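Local coordinates for protein epidermin leader peptide processing serine protease EpiP (Staphylococcus aureus subsp. aureus, PDB 3QFH) that is a subtilisin-like serine endopeptidase that probably cleaves the leader peptide from the epidermin precursor, at residues Asn47-Gln55 against Val255-Tyr266. Sequence-based numbering, arbitrary orientation.
Sequences NIPELHVAQ and VEYDALQKAINY. With SO4 (sulfate ion), chain L.
L51 lays its forked end on the helix: CD1 lies 3.3 Å from the carbonyl oxygen A259 O and 3.8 Å from A263 CB, while CD2 lies against the backbone of K262 in the same turn and reaches toward Y266 CB. With CG anti to its own carbonyl carbon (chi1 -53°), an extended chi2 points the isobutyl group at the helix. The lysine chain of K262, bent at chi3 (66°), carries NZ to 2.9 Å from L51 O; the bond comes from above the carbonyl plane, 42° out of it. NZ also forms a salt bridge with E26 on strand 20-27, so one ammonium ties the helix to both turn and sheet. Toward the start of the helix, both methyls of V53 sit on A259, CG2 3.9 Å from its CB, and CG1 touches V255 CG1. At the far end the aliphatic part of E50 crosses Y266, its CG 3.8 Å from Y266 OH, a hydroxyl hydrogen-bonded to N225 of helix 213-225. On the side away from the helix, H52 NE2 donates to O4 of a sulfate ion (2.6 Å), presumably carried over from crystallisation and also bound by T30 N. The 3-10 turn 49-51 and a G1 bulge, in which H52 and V53 lie opposite I48, join two antiparallel strands; this turn and the start of strand 53-59 pack on helix 254-269. They belong to the propeptide-family region, whose sheet packs against helices 213-225 and 254-269 of the subtilase domain, as the prodomain does on two surface helices in subtilisin.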
loop_
_atom_site.group_PDB
_atom_site.type_symbol
_atom_site.label_atom_id
_atom_site.label_comp_id
_atom_site.label_asym_id
_atom_site.label_seq_id
_atom_site.Cartn_x
_atom_site.Cartn_y
_atom_site.Cartn_z
ATOM N N ASN A 47 -15.563 12.435 5.027
ATOM C CA ASN A 47 -16.543 12.118 4.004
ATOM C C ASN A 47 -15.861 11.830 2.692
ATOM O O ASN A 47 -14.892 12.486 2.359
ATOM C CB ASN A 47 -17.533 13.278 3.849
ATOM C CG ASN A 47 -18.719 12.937 2.938
ATOM O OD1 ASN A 47 -19.105 11.777 2.784
ATOM N ND2 ASN A 47 -19.309 13.961 2.350
ATOM N N ILE A 48 -16.355 10.804 1.989
ATOM C CA ILE A 48 -15.857 10.399 0.685
ATOM C C ILE A 48 -17.089 10.291 -0.244
ATOM O O ILE A 48 -17.674 9.214 -0.375
ATOM C CB ILE A 48 -15.153 9.022 0.733
ATOM C CG1 ILE A 48 -14.202 8.914 1.934
ATOM C CG2 ILE A 48 -14.409 8.782 -0.580
ATOM C CD1 ILE A 48 -13.458 7.580 2.030
ATOM N N PRO A 49 -17.504 11.411 -0.851
ATOM C CA PRO A 49 -18.715 11.426 -1.698
ATOM C C PRO A 49 -18.750 10.330 -2.772
ATOM O O PRO A 49 -19.776 9.689 -2.945
ATOM C CB PRO A 49 -18.689 12.826 -2.331
ATOM C CG PRO A 49 -17.963 13.657 -1.344
ATOM C CD PRO A 49 -16.907 12.751 -0.732
ATOM N N GLU A 50 -17.622 10.092 -3.433
ATOM C CA GLU A 50 -17.529 9.081 -4.501
ATOM C C GLU A 50 -17.848 7.661 -4.036
ATOM O O GLU A 50 -18.198 6.823 -4.843
ATOM C CB GLU A 50 -16.118 9.060 -5.124
ATOM C CG GLU A 50 -15.660 10.341 -5.813
ATOM C CD GLU A 50 -15.030 11.377 -4.884
ATOM O OE1 GLU A 50 -15.127 11.244 -3.636
ATOM O OE2 GLU A 50 -14.417 12.329 -5.434
ATOM N N LEU A 51 -17.680 7.376 -2.754
ATOM C CA LEU A 51 -17.943 6.029 -2.236
ATOM C C LEU A 51 -19.186 5.972 -1.354
ATOM O O LEU A 51 -19.533 4.914 -0.828
ATOM C CB LEU A 51 -16.764 5.572 -1.402
ATOM C CG LEU A 51 -15.392 5.657 -2.070
ATOM C CD1 LEU A 51 -14.347 5.033 -1.166
ATOM C CD2 LEU A 51 -15.395 4.996 -3.429
ATOM N N HIS A 52 -19.826 7.117 -1.151
ATOM C CA HIS A 52 -20.993 7.195 -0.281
ATOM C C HIS A 52 -20.699 6.733 1.153
ATOM O O HIS A 52 -21.504 6.006 1.769
ATOM C CB HIS A 52 -22.182 6.429 -0.884
ATOM C CG HIS A 52 -22.690 7.027 -2.157
ATOM N ND1 HIS A 52 -22.746 6.330 -3.340
ATOM C CD2 HIS A 52 -23.138 8.273 -2.432
ATOM C CE1 HIS A 52 -23.236 7.112 -4.287
ATOM N NE2 HIS A 52 -23.486 8.296 -3.759
ATOM N N VAL A 53 -19.554 7.155 1.696
ATOM C CA VAL A 53 -19.200 6.821 3.079
ATOM C C VAL A 53 -18.753 8.066 3.846
ATOM O O VAL A 53 -18.119 8.974 3.298
ATOM C CB VAL A 53 -18.137 5.692 3.193
ATOM C CG1 VAL A 53 -18.674 4.387 2.610
ATOM C CG2 VAL A 53 -16.824 6.073 2.523
ATOM N N ALA A 54 -19.136 8.119 5.116
ATOM C CA ALA A 54 -18.787 9.236 5.972
ATOM C C ALA A 54 -18.514 8.737 7.367
ATOM O O ALA A 54 -18.903 7.627 7.735
ATOM C CB ALA A 54 -19.903 10.257 6.018
ATOM N N GLN A 55 -17.806 9.549 8.130
ATOM C CA GLN A 55 -17.559 9.227 9.513
ATOM C C GLN A 55 -18.285 10.315 10.263
ATOM O O GLN A 55 -18.168 11.495 9.937
ATOM C CB GLN A 55 -16.078 9.214 9.843
ATOM C CG GLN A 55 -15.781 8.527 11.144
ATOM C CD GLN A 55 -14.292 8.477 11.438
ATOM O OE1 GLN A 55 -13.554 9.417 11.117
ATOM N NE2 GLN A 55 -13.845 7.395 12.086
ATOM N N VAL A 255 -18.580 -1.198 7.057
ATOM C CA VAL A 255 -18.491 0.060 6.306
ATOM C C VAL A 255 -17.092 0.311 5.762
ATOM O O VAL A 255 -16.935 0.722 4.607
ATOM C CB VAL A 255 -19.021 1.260 7.103
ATOM C CG1 VAL A 255 -18.839 2.543 6.315
ATOM C CG2 VAL A 255 -20.486 1.051 7.404
ATOM N N GLU A 256 -16.081 0.029 6.582
ATOM C CA GLU A 256 -14.707 0.191 6.177
ATOM C C GLU A 256 -14.359 -0.782 5.068
ATOM O O GLU A 256 -13.685 -0.420 4.125
ATOM C CB GLU A 256 -13.738 -0.025 7.346
ATOM C CG GLU A 256 -13.526 1.160 8.243
ATOM C CD GLU A 256 -14.678 1.484 9.175
ATOM O OE1 GLU A 256 -15.590 0.633 9.380
ATOM O OE2 GLU A 256 -14.631 2.606 9.731
ATOM N N TYR A 257 -14.790 -2.033 5.216
ATOM C CA TYR A 257 -14.514 -3.063 4.217
ATOM C C TYR A 257 -15.046 -2.599 2.854
ATOM O O TYR A 257 -14.314 -2.566 1.852
ATOM C CB TYR A 257 -15.149 -4.403 4.617
ATOM C CG TYR A 257 -14.782 -5.503 3.658
ATOM C CD1 TYR A 257 -13.714 -6.346 3.919
ATOM C CD2 TYR A 257 -15.472 -5.665 2.455
ATOM C CE1 TYR A 257 -13.349 -7.342 3.015
ATOM C CE2 TYR A 257 -15.124 -6.659 1.560
ATOM C CZ TYR A 257 -14.056 -7.490 1.847
ATOM O OH TYR A 257 -13.697 -8.469 0.954
ATOM N N ASP A 258 -16.318 -2.224 2.839
ATOM C CA ASP A 258 -16.975 -1.739 1.633
ATOM C C ASP A 258 -16.289 -0.517 1.073
ATOM O O ASP A 258 -16.128 -0.412 -0.126
ATOM C CB ASP A 258 -18.436 -1.377 1.919
ATOM C CG ASP A 258 -19.305 -2.602 2.189
ATOM O OD1 ASP A 258 -18.853 -3.732 1.904
ATOM O OD2 ASP A 258 -20.447 -2.428 2.673
ATOM N N ALA A 259 -15.917 0.417 1.941
ATOM C CA ALA A 259 -15.275 1.653 1.497
ATOM C C ALA A 259 -13.976 1.334 0.768
ATOM O O ALA A 259 -13.722 1.853 -0.328
ATOM C CB ALA A 259 -14.998 2.575 2.672
ATOM N N LEU A 260 -13.182 0.463 1.380
ATOM C CA LEU A 260 -11.893 0.049 0.821
ATOM C C LEU A 260 -12.025 -0.723 -0.507
ATOM O O LEU A 260 -11.314 -0.416 -1.469
ATOM C CB LEU A 260 -11.098 -0.759 1.853
ATOM C CG LEU A 260 -9.645 -1.055 1.490
ATOM C CD1 LEU A 260 -8.899 0.238 1.056
ATOM C CD2 LEU A 260 -8.942 -1.720 2.658
ATOM N N GLN A 261 -12.915 -1.715 -0.567
ATOM C CA GLN A 261 -13.115 -2.465 -1.808
ATOM C C GLN A 261 -13.698 -1.544 -2.877
ATOM O O GLN A 261 -13.326 -1.639 -4.035
ATOM C CB GLN A 261 -14.043 -3.673 -1.618
ATOM C CG GLN A 261 -14.268 -4.474 -2.900
ATOM C CD GLN A 261 -12.994 -5.120 -3.405
ATOM O OE1 GLN A 261 -12.632 -6.208 -2.971
ATOM N NE2 GLN A 261 -12.300 -4.446 -4.319
ATOM N N LYS A 262 -14.603 -0.644 -2.489
ATOM C CA LYS A 262 -15.184 0.295 -3.469
ATOM C C LYS A 262 -14.141 1.293 -3.972
ATOM O O LYS A 262 -14.154 1.657 -5.132
ATOM C CB LYS A 262 -16.427 1.008 -2.917
ATOM C CG LYS A 262 -17.628 0.081 -2.779
ATOM C CD LYS A 262 -18.780 0.690 -1.959
ATOM C CE LYS A 262 -19.435 1.891 -2.631
ATOM N NZ LYS A 262 -20.595 2.433 -1.826
ATOM N N ALA A 263 -13.224 1.708 -3.108
ATOM C CA ALA A 263 -12.152 2.623 -3.521
ATOM C C ALA A 263 -11.289 1.942 -4.605
ATOM O O ALA A 263 -10.998 2.526 -5.644
ATOM C CB ALA A 263 -11.288 3.008 -2.319
ATOM N N ILE A 264 -10.883 0.703 -4.328
ATOM C CA ILE A 264 -10.093 -0.125 -5.256
ATOM C C ILE A 264 -10.795 -0.287 -6.638
ATOM O O ILE A 264 -10.173 -0.134 -7.689
ATOM C CB ILE A 264 -9.787 -1.506 -4.599
ATOM C CG1 ILE A 264 -8.821 -1.298 -3.431
ATOM C CG2 ILE A 264 -9.180 -2.500 -5.605
ATOM C CD1 ILE A 264 -8.632 -2.499 -2.541
ATOM N N ASN A 265 -12.088 -0.553 -6.624
ATOM C CA ASN A 265 -12.843 -0.724 -7.872
ATOM C C ASN A 265 -13.022 0.611 -8.577
ATOM O O ASN A 265 -13.078 0.671 -9.807
ATOM C CB ASN A 265 -14.171 -1.425 -7.604
ATOM C CG ASN A 265 -13.985 -2.872 -7.123
ATOM O OD1 ASN A 265 -12.906 -3.452 -7.258
ATOM N ND2 ASN A 265 -15.041 -3.458 -6.590
ATOM N N TYR A 266 -13.104 1.680 -7.795
ATOM C CA TYR A 266 -13.177 3.023 -8.342
ATOM C C TYR A 266 -11.858 3.301 -9.090
ATOM O O TYR A 266 -11.873 3.776 -10.232
ATOM C CB TYR A 266 -13.412 4.047 -7.234
ATOM C CG TYR A 266 -13.521 5.488 -7.706
ATOM C CD1 TYR A 266 -14.748 6.057 -8.002
ATOM C CD2 TYR A 266 -12.387 6.272 -7.856
ATOM C CE1 TYR A 266 -14.843 7.379 -8.430
ATOM C CE2 TYR A 266 -12.466 7.574 -8.272
ATOM C CZ TYR A 266 -13.692 8.127 -8.560
ATOM O OH TYR A 266 -13.747 9.428 -8.979
HETATM S S SO4 L . -25.109 10.454 -6.013
HETATM O O1 SO4 L . -26.222 11.360 -6.276
HETATM O O2 SO4 L . -25.321 9.213 -6.750
HETATM O O3 SO4 L . -23.852 11.067 -6.436
HETATM O O4 SO4 L . -25.048 10.178 -4.584
#